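PDB 2ZWR: metallo-beta-lactamase superfamily protein from Thermus thermophilus, which binds two zinc ions in a metallo-beta-lactamase fold and is probably a hydrolase. Local coordinates for residues Pro47-Leu52 against Pro73-Pro78; Leu52-Phe57 against Pro127-Phe132. All coordinates share one frame; numbering follows the deposited sequence.

Contact 1: Pro47-Leu52 against Pro73-Pro78; sequences PLAILL and PVYLHP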
loop_
_atom_site.group_PDB
_atom_site.type_symbol
_atom_site.label_atom_id
_atom_site.label_comp_id
_atom_site.label_asym_id
_atom_site.label_seq_id
_atom_site.Cartn_x
_atom_site.Cartn_y
_atom_site.Cartn_z
ATOM N N PRO A 47 -4.103 12.957 -8.137
ATOM C CA PRO A 47 -4.364 12.519 -6.757
ATOM C C PRO A 47 -4.460 13.711 -5.804
ATOM O O PRO A 47 -3.788 14.727 -6.011
ATOM C CB PRO A 47 -3.137 11.657 -6.417
ATOM C CG PRO A 47 -2.059 12.166 -7.329
ATOM C CD PRO A 47 -2.782 12.505 -8.616
ATOM N N LEU A 48 -5.302 13.583 -4.784
ATOM C CA LEU A 48 -5.447 14.608 -3.757
ATOM C C LEU A 48 -4.611 14.287 -2.521
ATOM O O LEU A 48 -4.432 15.126 -1.643
ATOM C CB LEU A 48 -6.923 14.749 -3.355
ATOM C CG LEU A 48 -7.879 15.208 -4.460
ATOM C CD1 LEU A 48 -9.283 15.391 -3.916
ATOM C CD2 LEU A 48 -7.368 16.483 -5.137
ATOM N N ALA A 49 -4.107 13.063 -2.464
ATOM C CA ALA A 49 -3.373 12.580 -1.313
ATOM C C ALA A 49 -2.622 11.312 -1.682
ATOM O O ALA A 49 -2.970 10.627 -2.640
ATOM C CB ALA A 49 -4.349 12.305 -0.139
ATOM N N ILE A 50 -1.590 11.012 -0.902
ATOM C CA ILE A 50 -0.881 9.745 -0.963
ATOM C C ILE A 50 -1.307 8.925 0.261
ATOM O O ILE A 50 -1.268 9.424 1.384
ATOM C CB ILE A 50 0.671 9.962 -1.010
ATOM C CG1 ILE A 50 1.082 10.535 -2.382
ATOM C CG2 ILE A 50 1.424 8.649 -0.685
ATOM C CD1 ILE A 50 2.552 10.969 -2.531
ATOM N N LEU A 51 -1.761 7.687 0.029
ATOM C CA LEU A 51 -2.148 6.759 1.101
ATOM C C LEU A 51 -1.144 5.603 1.106
ATOM O O LEU A 51 -0.875 5.013 0.058
ATOM C CB LEU A 51 -3.575 6.228 0.876
ATOM C CG LEU A 51 -4.789 6.986 1.468
ATOM C CD1 LEU A 51 -4.766 8.495 1.228
ATOM C CD2 LEU A 51 -6.116 6.387 0.984
ATOM N N LEU A 52 -0.585 5.302 2.278
ATOM C CA LEU A 52 0.426 4.241 2.398
ATOM C C LEU A 52 -0.039 3.045 3.227
ATOM O O LEU A 52 -0.368 3.195 4.404
ATOM C CB LEU A 52 1.753 4.797 2.951
ATOM C CG LEU A 52 2.424 5.955 2.194
ATOM C CD1 LEU A 52 3.639 6.457 2.980
ATOM C CD2 LEU A 52 2.819 5.568 0.759
ATOM N N PRO A 73 -0.642 15.620 0.727
ATOM C CA PRO A 73 -0.567 15.025 2.057
ATOM C C PRO A 73 -0.299 13.525 1.951
ATOM O O PRO A 73 -0.766 12.872 1.007
ATOM C CB PRO A 73 -1.953 15.295 2.662
ATOM C CG PRO A 73 -2.844 15.591 1.542
ATOM C CD PRO A 73 -1.982 16.158 0.428
ATOM N N VAL A 74 0.482 13.011 2.905
ATOM C CA VAL A 74 0.857 11.608 2.962
ATOM C C VAL A 74 0.270 10.998 4.217
ATOM O O VAL A 74 0.551 11.456 5.318
ATOM C CB VAL A 74 2.398 11.419 2.965
ATOM C CG1 VAL A 74 2.755 9.942 3.055
ATOM C CG2 VAL A 74 3.015 12.030 1.716
ATOM N N TYR A 75 -0.552 9.962 4.036
ATOM C CA TYR A 75 -1.195 9.265 5.134
ATOM C C TYR A 75 -0.453 7.963 5.437
ATOM O O TYR A 75 -0.256 7.124 4.544
ATOM C CB TYR A 75 -2.666 8.979 4.791
ATOM C CG TYR A 75 -3.539 10.209 4.831
ATOM C CD1 TYR A 75 -4.278 10.518 5.969
ATOM C CD2 TYR A 75 -3.599 11.084 3.737
ATOM C CE1 TYR A 75 -5.082 11.665 6.017
ATOM C CE2 TYR A 75 -4.375 12.234 3.775
ATOM C CZ TYR A 75 -5.118 12.516 4.917
ATOM O OH TYR A 75 -5.898 13.642 4.956
ATOM N N LEU A 76 -0.052 7.809 6.698
ATOM C CA LEU A 76 0.661 6.620 7.148
ATOM C C LEU A 76 0.308 6.318 8.587
ATOM O O LEU A 76 0.183 7.239 9.396
ATOM C CB LEU A 76 2.177 6.844 7.053
ATOM C CG LEU A 76 3.124 5.739 7.514
ATOM C CD1 LEU A 76 3.228 4.622 6.473
ATOM C CD2 LEU A 76 4.483 6.348 7.814
ATOM N N HIS A 77 0.148 5.033 8.905
ATOM C CA HIS A 77 0.007 4.609 10.299
ATOM C C HIS A 77 1.292 4.966 11.071
ATOM O O HIS A 77 2.403 4.627 10.637
ATOM C CB HIS A 77 -0.272 3.108 10.377
ATOM C CG HIS A 77 -0.830 2.661 11.691
ATOM N ND1 HIS A 77 -0.045 2.484 12.810
ATOM C CD2 HIS A 77 -2.096 2.355 12.065
ATOM C CE1 HIS A 77 -0.804 2.096 13.820
ATOM N NE2 HIS A 77 -2.051 2.001 13.393
ATOM N N PRO A 78 1.144 5.655 12.220
ATOM C CA PRO A 78 2.283 6.134 13.010
ATOM C C PRO A 78 3.270 5.038 13.444
ATOM O O PRO A 78 4.435 5.338 13.697
ATOM C CB PRO A 78 1.623 6.790 14.234
ATOM C CG PRO A 78 0.236 6.244 14.272
ATOM C CD PRO A 78 -0.142 6.022 12.842
HETATM O O HOH W 1 0.325 2.692 7.092
#
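Pro-73 starts the pairing with Pro47-Leu52: its carbonyl O takes the N-H of Ile-50 at 2.8 Å, almost dead straight (178°), while its ring lies against the 47-52 backbone, CD 3.4 Å from Leu-48 O and CG near the methyl of Ala-49. Val-74 pairs with Ile-50 in parallel register, and the two side chains lie side by side, pointing the same way. With CG1 anti to the backbone N (chi1 179°), Val-74 splits its branches: CG2 faces Ile-50 CB, and CG1 reaches on to Leu-52 CD1 at 3.6 Å. Tyr-75 sits on the other face beside Leu-51. Its N-H bonds to Ile-50 O at 2.8 Å, and its carbonyl receives the N-H of Leu-52 in a more bent bond (145°). Leu-51 CD1 approaches the ring obliquely, 3.8 Å from CD2, and Ala-49 CB meets the ring edge at CE2. The phenol OH bonds outside, to Arg-106. At Leu-76, CD1 packs on Leu-52 CB at 3.8 Å; on the face of Val-74, Tyr-84 of helix 81-85 touches Val-74, Leu-76 and Leu-52. Beyond Leu-76 the chains part, and one water bridges Leu-52 O and His-77 N, the N-H of His-77 pointing to the water at 3.0 Å. This is the parallel pairing of a beta-alpha-beta unit, helix 63-70 making the crossover, inside one of the two sheets of the metallo-beta-lactamase sandwich. Three direct backbone bonds fix the register, aliphatic groups fill the face of Val-74, and the water carries the connection on where direct pairing stops.

Contact 2: Leu52-Phe57 against Pro127-Phe132; sequences LTHAHF and PGHVAF. With ZN (zinc ion), chain D.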
loop_
_atom_site.group_PDB
_atom_site.type_symbol
_atom_site.label_atom_id
_atom_site.label_comp_id
_atom_site.label_asym_id
_atom_site.label_seq_id
_atom_site.Cartn_x
_atom_site.Cartn_y
_atom_site.Cartn_z
ATOM N N LEU A 52 -0.585 5.302 2.278
ATOM C CA LEU A 52 0.426 4.241 2.398
ATOM C C LEU A 52 -0.039 3.045 3.227
ATOM O O LEU A 52 -0.368 3.195 4.404
ATOM C CB LEU A 52 1.753 4.797 2.951
ATOM C CG LEU A 52 2.424 5.955 2.194
ATOM C CD1 LEU A 52 3.639 6.457 2.980
ATOM C CD2 LEU A 52 2.819 5.568 0.759
ATOM N N THR A 53 -0.055 1.864 2.595
ATOM C CA THR A 53 -0.343 0.608 3.294
ATOM C C THR A 53 0.731 0.364 4.326
ATOM O O THR A 53 0.438 -0.069 5.437
ATOM C CB THR A 53 -0.426 -0.633 2.350
ATOM O OG1 THR A 53 0.858 -0.876 1.749
ATOM C CG2 THR A 53 -1.526 -0.467 1.284
ATOM N N HIS A 54 1.980 0.656 3.956
ATOM C CA HIS A 54 3.107 0.607 4.895
ATOM C C HIS A 54 4.313 1.354 4.315
ATOM O O HIS A 54 4.232 1.880 3.199
ATOM C CB HIS A 54 3.435 -0.842 5.290
ATOM C CG HIS A 54 3.981 -1.686 4.171
ATOM N ND1 HIS A 54 3.267 -1.967 3.029
ATOM C CD2 HIS A 54 5.157 -2.344 4.048
ATOM C CE1 HIS A 54 3.988 -2.743 2.239
ATOM N NE2 HIS A 54 5.140 -2.986 2.835
ATOM N N ALA A 55 5.415 1.398 5.063
ATOM C CA ALA A 55 6.568 2.247 4.718
ATOM C C ALA A 55 7.880 1.514 4.445
ATOM O O ALA A 55 8.949 2.094 4.615
ATOM C CB ALA A 55 6.785 3.319 5.776
ATOM N N HIS A 56 7.823 0.255 4.009
ATOM C CA HIS A 56 8.994 -0.320 3.359
ATOM C C HIS A 56 9.375 0.544 2.150
ATOM O O HIS A 56 8.499 1.105 1.462
ATOM C CB HIS A 56 8.759 -1.755 2.929
ATOM C CG HIS A 56 8.714 -2.711 4.068
ATOM N ND1 HIS A 56 7.992 -3.885 4.021
ATOM C CD2 HIS A 56 9.280 -2.661 5.298
ATOM C CE1 HIS A 56 8.129 -4.525 5.171
ATOM N NE2 HIS A 56 8.903 -3.803 5.959
ATOM N N PHE A 57 10.678 0.651 1.912
ATOM C CA PHE A 57 11.214 1.542 0.885
ATOM C C PHE A 57 10.644 1.337 -0.522
ATOM O O PHE A 57 10.568 2.298 -1.300
ATOM C CB PHE A 57 12.753 1.525 0.876
ATOM C CG PHE A 57 13.377 0.260 0.298
ATOM C CD1 PHE A 57 13.908 -0.712 1.144
ATOM C CD2 PHE A 57 13.493 0.075 -1.084
ATOM C CE1 PHE A 57 14.512 -1.875 0.633
ATOM C CE2 PHE A 57 14.097 -1.086 -1.612
ATOM C CZ PHE A 57 14.606 -2.060 -0.749
ATOM N N PRO A 127 4.903 -3.044 11.430
ATOM C CA PRO A 127 4.080 -2.683 12.611
ATOM C C PRO A 127 2.885 -1.770 12.320
ATOM O O PRO A 127 1.863 -1.849 13.024
ATOM C CB PRO A 127 5.068 -1.965 13.550
ATOM C CG PRO A 127 6.417 -2.119 12.955
ATOM C CD PRO A 127 6.294 -2.563 11.535
ATOM N N GLY A 128 3.020 -0.915 11.305
ATOM C CA GLY A 128 1.976 0.041 10.918
ATOM C C GLY A 128 1.307 -0.323 9.593
ATOM O O GLY A 128 0.775 0.548 8.883
ATOM N N HIS A 129 1.326 -1.610 9.258
ATOM C CA HIS A 129 0.762 -2.070 7.989
ATOM C C HIS A 129 -0.763 -2.007 8.063
ATOM O O HIS A 129 -1.368 -2.586 8.974
ATOM C CB HIS A 129 1.227 -3.498 7.658
ATOM C CG HIS A 129 1.008 -3.887 6.228
ATOM N ND1 HIS A 129 -0.246 -4.011 5.672
ATOM C CD2 HIS A 129 1.883 -4.178 5.239
ATOM C CE1 HIS A 129 -0.136 -4.351 4.402
ATOM N NE2 HIS A 129 1.146 -4.462 4.114
ATOM N N VAL A 130 -1.372 -1.305 7.106
ATOM C CA VAL A 130 -2.834 -1.202 7.031
ATOM C C VAL A 130 -3.373 -1.761 5.719
ATOM O O VAL A 130 -2.602 -2.043 4.796
ATOM C CB VAL A 130 -3.363 0.260 7.232
ATOM C CG1 VAL A 130 -2.933 0.825 8.587
ATOM C CG2 VAL A 130 -2.949 1.185 6.074
ATOM N N ALA A 131 -4.696 -1.944 5.656
ATOM C CA ALA A 131 -5.394 -2.149 4.385
ATOM C C ALA A 131 -6.473 -1.095 4.239
ATOM O O ALA A 131 -7.062 -0.662 5.237
ATOM C CB ALA A 131 -6.016 -3.547 4.310
ATOM N N PHE A 132 -6.719 -0.684 2.997
ATOM C CA PHE A 132 -7.774 0.258 2.669
ATOM C C PHE A 132 -8.924 -0.508 2.071
ATOM O O PHE A 132 -8.822 -1.008 0.949
ATOM C CB PHE A 132 -7.266 1.352 1.714
ATOM C CG PHE A 132 -6.095 2.104 2.257
ATOM C CD1 PHE A 132 -6.284 3.106 3.202
ATOM C CD2 PHE A 132 -4.796 1.790 1.850
ATOM C CE1 PHE A 132 -5.203 3.796 3.733
ATOM C CE2 PHE A 132 -3.706 2.473 2.361
ATOM C CZ PHE A 132 -3.906 3.476 3.315
HETATM ZN ZN ZN D . 6.643 -4.530 2.463
HETATM O O HOH W 1 0.325 2.692 7.092
HETATM O O HOH W 2 7.651 -4.383 0.656
#
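The loop Leu52-Phe57 meets Pro127-Phe132 in a buried contact between the two halves of the fold, where the metal-bearing loop after strand 50-51 rests on the start of strand 130-134. One direct backbone bond joins them: Val-130 N donates to Thr-53 O at 2.8 Å. The same oxygen lies over a face of the His-129 ring and receives a CA-H...O contact from His-129. Next to it the rings of His-54 and His-129 form an offset stack, centroids 4.4 Å apart and planes at 26°, with His-129 CD2 over the His-54 face. In His-54, CG stands between the backbone N and the carbonyl carbon (chi1 67°), and ND1 donates nearly in the ring plane to Thr-53 OG1 at 2.9 Å, which fixes the ring's rotation and leaves NE2 to bind zinc at 2.2 Å. Thr-53 OG1 is also hydrogen-bonded to Asp-28 OD2. His-56 binds the same ion through ND1. These two histidines open the HxHxDH motif of the metallo-beta-lactamase superfamily; His-125, Asp-144 and a water complete this zinc site. His-129 NE2 bonds to the backbone N of Asp-144, so His-129, from the second shell, probably helps to position both His-54 and Asp-144. Farther along, Phe-132 turns its edge to the Leu-52/Thr-53 peptide and touches Thr-53 CG2 with CE2 at 3.8 Å. The water beside Leu-52 O also lies 2.8 Å from Gly-128 O, tying the two backbones together.

From the N terminus, the chain passes through Pro47-Leu52 and, at Leu-52, straight into the metal loop Leu52-Phe57. Helix 63-70 follows, and contact 1 closes this short crossover when Pro73-Pro78 returns beside strand 50-51. Contact 2 closes a far longer loop only at Pro127-Phe132, past helices 81-85 and 87-93 and the first strands of the second sheet. The two closures cross: 47-52 comes before contact 2's first segment, sharing Leu-52 with it, and 73-78 falls between the partners of contact 2. Contact 1 works within one sheet, contact 2 between the sheets. They also touch directly, Leu-51 packing on Phe-132 and His-77 on Val-130, and one water serves both.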